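PDB 4CHH: protein interacting with Hsp90 1 from Saccharomyces cerevisiae, which takes part in pre-rRNA processing, is required for the NOP58-snoRNA interaction, and is a component of the R2TP complex that also interacts with Hsp90. Local coordinates for residues A[52-57]-A[109-114]; A[43-48]-A[148-153]. All blocks are in the same frame, centred on the assembly; numbering follows the deposited sequence.

Contact 1 (A[52-57]-A[109-114]); sequences KLQDGR and ECYVWD
The loop 52-57, which closes with a type II beta turn from Gln54 to Arg57, has its nearest CA pair with strand 109-118 at Arg57 and Cys110, 5.7 Å apart. The side chain of Tyr111 reaches into this loop, and its hydroxyl is gripped from two sides. It accepts a nearly straight hydrogen bond from Gln54 N (N to OH 3.0 Å, 174° at the hydrogen) and donates to the anti lone pair of Glu109 OE1, 2.6 Å from OH. Leu53 lies over one face of the ring, its CD2 3.7 Å from the centroid in a CH-pi contact displaced toward the rim. Within the PIH1 N-terminal domain, this ties the connection between strands 29-47 and 58-66 to strand 109-118, which runs parallel to 58-66. Arg57 bends at chi2 (-70°), and its CD comes 3.1 Å from Glu109 O. Its NE donates to Gln54 OE1 (2.9 Å) from above the carbonyl plane, linking the side chains of the first and last residues of the turn. That same amide oxygen accepts from water 2, itself an acceptor for Glu109 N, while water 1 donates to Lys52 O and Glu109 OE1.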
loop_
_atom_site.group_PDB
_atom_site.type_symbol
_atom_site.label_atom_id
_atom_site.label_comp_id
_atom_site.label_asym_id
_atom_site.label_seq_id
_atom_site.Cartn_x
_atom_site.Cartn_y
_atom_site.Cartn_z
ATOM N N LYS A 52 -6.032 -17.597 -9.826
ATOM C CA LYS A 52 -7.397 -17.232 -10.202
ATOM C C LYS A 52 -8.066 -16.323 -9.173
ATOM O O LYS A 52 -8.090 -16.620 -7.975
ATOM C CB LYS A 52 -8.269 -18.481 -10.408
ATOM C CG LYS A 52 -7.713 -19.484 -11.413
ATOM C CD LYS A 52 -8.545 -20.760 -11.382
ATOM C CE LYS A 52 -7.805 -21.955 -11.919
ATOM N NZ LYS A 52 -8.581 -23.210 -11.732
ATOM N N LEU A 53 -8.595 -15.212 -9.664
ATOM C CA LEU A 53 -9.392 -14.243 -8.906
ATOM C C LEU A 53 -10.673 -14.005 -9.691
ATOM O O LEU A 53 -10.679 -14.211 -10.906
ATOM C CB LEU A 53 -8.639 -12.926 -8.642
ATOM C CG LEU A 53 -7.382 -12.955 -7.720
ATOM C CD1 LEU A 53 -6.847 -11.529 -7.509
ATOM C CD2 LEU A 53 -7.679 -13.601 -6.352
ATOM N N GLN A 54 -11.758 -13.659 -9.005
ATOM C CA GLN A 54 -13.044 -13.354 -9.648
ATOM C C GLN A 54 -13.144 -11.855 -9.957
ATOM O O GLN A 54 -13.092 -11.045 -9.033
ATOM C CB GLN A 54 -14.222 -13.775 -8.734
ATOM C CG GLN A 54 -14.226 -15.243 -8.353
ATOM C CD GLN A 54 -15.432 -15.598 -7.523
ATOM O OE1 GLN A 54 -15.694 -15.014 -6.463
ATOM N NE2 GLN A 54 -16.189 -16.573 -7.987
ATOM N N ASP A 55 -13.307 -11.481 -11.242
ATOM C CA ASP A 55 -13.490 -10.078 -11.644
ATOM C C ASP A 55 -14.724 -9.457 -10.979
ATOM O O ASP A 55 -15.723 -10.151 -10.745
ATOM C CB ASP A 55 -13.644 -9.962 -13.171
ATOM C CG ASP A 55 -12.486 -10.512 -13.980
ATOM O OD1 ASP A 55 -11.398 -10.734 -13.393
ATOM O OD2 ASP A 55 -12.661 -10.713 -15.199
ATOM N N GLY A 56 -14.615 -8.179 -10.640
ATOM C CA GLY A 56 -15.717 -7.428 -10.053
ATOM C C GLY A 56 -15.819 -7.491 -8.542
ATOM O O GLY A 56 -16.638 -6.787 -7.955
ATOM N N ARG A 57 -14.978 -8.298 -7.899
ATOM C CA ARG A 57 -14.997 -8.390 -6.446
ATOM C C ARG A 57 -14.359 -7.162 -5.809
ATOM O O ARG A 57 -13.487 -6.529 -6.414
ATOM C CB ARG A 57 -14.299 -9.666 -5.950
ATOM C CG ARG A 57 -14.952 -10.961 -6.454
ATOM C CD ARG A 57 -16.299 -11.217 -5.822
ATOM N NE ARG A 57 -16.967 -12.382 -6.391
ATOM C CZ ARG A 57 -17.976 -12.312 -7.251
ATOM N NH1 ARG A 57 -18.425 -11.131 -7.665
ATOM N NH2 ARG A 57 -18.543 -13.420 -7.708
ATOM N N GLU A 109 -16.400 -13.304 -2.165
ATOM C CA GLU A 109 -14.964 -13.073 -1.988
ATOM C C GLU A 109 -14.562 -11.605 -2.106
ATOM O O GLU A 109 -15.068 -10.899 -2.974
ATOM C CB GLU A 109 -14.170 -13.838 -3.067
ATOM C CG GLU A 109 -14.140 -15.338 -2.907
ATOM C CD GLU A 109 -13.237 -16.078 -3.876
ATOM O OE1 GLU A 109 -12.749 -15.471 -4.861
ATOM O OE2 GLU A 109 -13.017 -17.285 -3.638
ATOM N N CYS A 110 -13.636 -11.171 -1.242
ATOM C CA CYS A 110 -13.030 -9.850 -1.351
ATOM C C CYS A 110 -11.522 -10.004 -1.082
ATOM O O CYS A 110 -11.096 -10.890 -0.334
ATOM C CB CYS A 110 -13.709 -8.783 -0.488
ATOM S SG CYS A 110 -13.180 -8.729 1.238
ATOM N N TYR A 111 -10.718 -9.223 -1.806
ATOM C CA TYR A 111 -9.262 -9.361 -1.762
ATOM C C TYR A 111 -8.625 -8.233 -1.023
ATOM O O TYR A 111 -9.032 -7.084 -1.148
ATOM C CB TYR A 111 -8.684 -9.525 -3.172
ATOM C CG TYR A 111 -9.459 -10.562 -3.949
ATOM C CD1 TYR A 111 -9.538 -11.884 -3.505
ATOM C CD2 TYR A 111 -10.185 -10.210 -5.079
ATOM C CE1 TYR A 111 -10.320 -12.822 -4.171
ATOM C CE2 TYR A 111 -10.918 -11.156 -5.789
ATOM C CZ TYR A 111 -10.999 -12.455 -5.322
ATOM O OH TYR A 111 -11.737 -13.362 -6.026
ATOM N N VAL A 112 -7.682 -8.590 -0.168
ATOM C CA VAL A 112 -7.033 -7.661 0.749
ATOM C C VAL A 112 -5.510 -7.685 0.567
ATOM O O VAL A 112 -4.900 -8.749 0.571
ATOM C CB VAL A 112 -7.438 -7.985 2.223
ATOM C CG1 VAL A 112 -6.798 -7.022 3.217
ATOM C CG2 VAL A 112 -8.960 -8.007 2.401
ATOM N N TRP A 113 -4.911 -6.495 0.441
ATOM C CA TRP A 113 -3.461 -6.289 0.393
ATOM C C TRP A 113 -3.061 -5.322 1.468
ATOM O O TRP A 113 -3.827 -4.405 1.781
ATOM C CB TRP A 113 -3.019 -5.674 -0.954
ATOM C CG TRP A 113 -2.918 -6.584 -2.129
ATOM C CD1 TRP A 113 -1.776 -7.150 -2.613
ATOM C CD2 TRP A 113 -3.943 -6.837 -3.115
ATOM N NE1 TRP A 113 -2.034 -7.784 -3.810
ATOM C CE2 TRP A 113 -3.349 -7.603 -4.148
ATOM C CE3 TRP A 113 -5.306 -6.502 -3.219
ATOM C CZ2 TRP A 113 -4.073 -8.060 -5.260
ATOM C CZ3 TRP A 113 -6.025 -6.941 -4.331
ATOM C CH2 TRP A 113 -5.410 -7.699 -5.344
ATOM N N ASP A 114 -1.843 -5.456 1.984
ATOM C CA ASP A 114 -1.317 -4.456 2.923
ATOM C C ASP A 114 -0.235 -3.689 2.177
ATOM O O ASP A 114 0.570 -4.315 1.491
ATOM C CB ASP A 114 -0.752 -5.065 4.224
ATOM C CG ASP A 114 -1.699 -5.988 4.978
ATOM O OD1 ASP A 114 -2.907 -5.683 5.042
ATOM O OD2 ASP A 114 -1.229 -7.027 5.494
HETATM O O HOH W 1 -10.978 -17.287 -6.896
HETATM O O HOH W 2 -17.513 -15.049 -4.525
#

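Contact 2 (A[43-48]-A[148-153]); sequences KLLSAN and SVVLCR
A classic beta bulge interrupts the antiparallel pairing of strand 29-47 with the short strand 149-151, which follows helix 129-147. Leu45 and Ser46 both face Val150, whose O accepts a firm bond from Leu45 N (2.7 Å) and a weak one from Ser46 N (3.5 Å). Cys152 N donates to Lys43 O, Val150 N to Ser46 O, and Asn48 N to Ser148 O. On the buried face Leu44, with CG anti to the backbone N (chi1 177°), brings CD1 to 3.6 Å from Val149 CB and 4.1 Å from Leu151 CD2; the Leu44 and Val149 side chains cross at about a right angle. On the other face Ser46 OG, held between the backbone N and carbonyl carbon, sits 3.2 Å from Val150 CG2 and accepts a hydrogen bond from Asn48 ND2 (3.3 Å), nearly in the amide plane. An alanine at Ser46 would lose this hydroxyl and would probably leave the Asn48 amide less firmly oriented beside Val150. Leu45, in the bulge itself, packs CD2 on Cys152 CB at 3.8 Å. Main-chain bonds therefore carry the pairing, while the side chains divide into an apolar inner layer and a mixed outer one.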
loop_
_atom_site.group_PDB
_atom_site.type_symbol
_atom_site.label_atom_id
_atom_site.label_comp_id
_atom_site.label_asym_id
_atom_site.label_seq_id
_atom_site.Cartn_x
_atom_site.Cartn_y
_atom_site.Cartn_z
ATOM N N LYS A 43 -12.334 -1.916 -6.499
ATOM C CA LYS A 43 -12.945 -3.007 -7.237
ATOM C C LYS A 43 -11.916 -3.686 -8.160
ATOM O O LYS A 43 -11.143 -3.010 -8.838
ATOM C CB LYS A 43 -14.109 -2.405 -8.066
ATOM C CG LYS A 43 -15.077 -3.432 -8.612
ATOM C CD LYS A 43 -16.255 -2.768 -9.318
ATOM C CE LYS A 43 -17.112 -3.790 -10.019
ATOM N NZ LYS A 43 -17.905 -4.600 -9.055
ATOM N N LEU A 44 -11.911 -5.013 -8.196
ATOM C CA LEU A 44 -11.004 -5.738 -9.112
ATOM C C LEU A 44 -11.597 -5.720 -10.551
ATOM O O LEU A 44 -12.697 -6.223 -10.749
ATOM C CB LEU A 44 -10.833 -7.181 -8.612
ATOM C CG LEU A 44 -9.978 -8.139 -9.474
ATOM C CD1 LEU A 44 -8.521 -7.720 -9.502
ATOM C CD2 LEU A 44 -10.109 -9.569 -8.967
ATOM N N LEU A 45 -10.913 -5.118 -11.536
ATOM C CA LEU A 45 -11.492 -5.107 -12.886
ATOM C C LEU A 45 -11.063 -6.345 -13.677
ATOM O O LEU A 45 -11.864 -6.904 -14.433
ATOM C CB LEU A 45 -11.150 -3.827 -13.666
ATOM C CG LEU A 45 -11.634 -2.495 -13.053
ATOM C CD1 LEU A 45 -11.203 -1.324 -13.925
ATOM C CD2 LEU A 45 -13.179 -2.484 -12.792
ATOM N N SER A 46 -9.804 -6.752 -13.534
ATOM C CA SER A 46 -9.301 -7.939 -14.238
ATOM C C SER A 46 -8.103 -8.490 -13.502
ATOM O O SER A 46 -7.487 -7.763 -12.746
ATOM C CB SER A 46 -8.975 -7.626 -15.699
ATOM O OG SER A 46 -7.918 -6.695 -15.779
ATOM N N ALA A 47 -7.827 -9.789 -13.677
ATOM C CA ALA A 47 -6.767 -10.541 -13.022
ATOM C C ALA A 47 -6.054 -11.366 -14.093
ATOM O O ALA A 47 -6.646 -12.271 -14.666
ATOM C CB ALA A 47 -7.375 -11.439 -11.943
ATOM N N ASN A 48 -4.821 -11.007 -14.413
ATOM C CA ASN A 48 -4.078 -11.629 -15.494
ATOM C C ASN A 48 -2.839 -12.346 -14.932
ATOM O O ASN A 48 -1.877 -12.602 -15.659
ATOM C CB ASN A 48 -3.718 -10.501 -16.525
ATOM C CG ASN A 48 -4.966 -9.718 -16.968
ATOM O OD1 ASN A 48 -5.723 -10.149 -17.855
ATOM N ND2 ASN A 48 -5.291 -8.617 -16.279
ATOM N N SER A 148 -0.401 -8.687 -11.020
ATOM C CA SER A 148 -0.981 -8.552 -12.384
ATOM C C SER A 148 -2.508 -8.399 -12.360
ATOM O O SER A 148 -3.216 -9.075 -13.098
ATOM C CB SER A 148 -0.602 -9.719 -13.287
ATOM O OG SER A 148 0.775 -9.629 -13.581
ATOM N N VAL A 149 -3.001 -7.485 -11.524
ATOM C CA VAL A 149 -4.430 -7.195 -11.434
ATOM C C VAL A 149 -4.657 -5.810 -11.966
ATOM O O VAL A 149 -3.706 -5.054 -12.091
ATOM C CB VAL A 149 -4.984 -7.358 -9.974
ATOM C CG1 VAL A 149 -4.843 -8.805 -9.498
ATOM C CG2 VAL A 149 -4.330 -6.375 -8.980
ATOM N N VAL A 150 -5.915 -5.470 -12.287
ATOM C CA VAL A 150 -6.284 -4.123 -12.728
ATOM C C VAL A 150 -7.327 -3.667 -11.722
ATOM O O VAL A 150 -8.292 -4.395 -11.504
ATOM C CB VAL A 150 -6.749 -4.044 -14.219
ATOM C CG1 VAL A 150 -7.227 -2.628 -14.575
ATOM C CG2 VAL A 150 -5.619 -4.486 -15.174
ATOM N N LEU A 151 -7.081 -2.538 -11.025
ATOM C CA LEU A 151 -8.013 -2.042 -9.988
ATOM C C LEU A 151 -8.707 -0.770 -10.456
ATOM O O LEU A 151 -8.107 0.008 -11.175
ATOM C CB LEU A 151 -7.275 -1.810 -8.640
ATOM C CG LEU A 151 -6.505 -3.057 -8.068
ATOM C CD1 LEU A 151 -5.688 -2.692 -6.834
ATOM C CD2 LEU A 151 -7.427 -4.216 -7.788
ATOM N N CYS A 152 -9.988 -0.604 -10.114
ATOM C CA CYS A 152 -10.800 0.555 -10.517
ATOM C C CYS A 152 -10.363 1.829 -9.786
ATOM O O CYS A 152 -10.158 1.810 -8.575
ATOM C CB CYS A 152 -12.291 0.288 -10.296
ATOM S SG CYS A 152 -13.368 1.516 -11.083
ATOM N N ARG A 153 -10.196 2.922 -10.545
ATOM C CA ARG A 153 -9.857 4.255 -10.048
ATOM C C ARG A 153 -11.149 5.067 -9.800
ATOM O O ARG A 153 -11.098 6.097 -9.142
ATOM C CB ARG A 153 -8.913 5.003 -11.044
ATOM C CG ARG A 153 -7.550 4.284 -11.342
ATOM C CD ARG A 153 -6.763 3.974 -10.079
ATOM N NE ARG A 153 -5.340 3.697 -10.328
ATOM C CZ ARG A 153 -4.819 2.500 -10.559
ATOM N NH1 ARG A 153 -5.603 1.434 -10.646
ATOM N NH2 ARG A 153 -3.509 2.360 -10.728
#

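In the fold
The two contacts, with centres about 9 Å apart, lie on the same side of the domain and reach the same mixed sheet. Contact 1 is nested along the chain within the loop closed by contact 2: strand 29-47 leads into loop 52-57, strand 109-118 comes later, and 148-153 follows helix 129-147. They also touch directly, for Gly56 N lies 2.7 Å from Leu44 O and Gly56 O 2.8 Å from Lys43 NZ, both probable hydrogen bonds. Leu44 packs against both Leu53 and Tyr111, so the apolar layers of the two contacts are continuous. Early and late parts of the PIH1 N-terminal domain are thereby joined through one sheet.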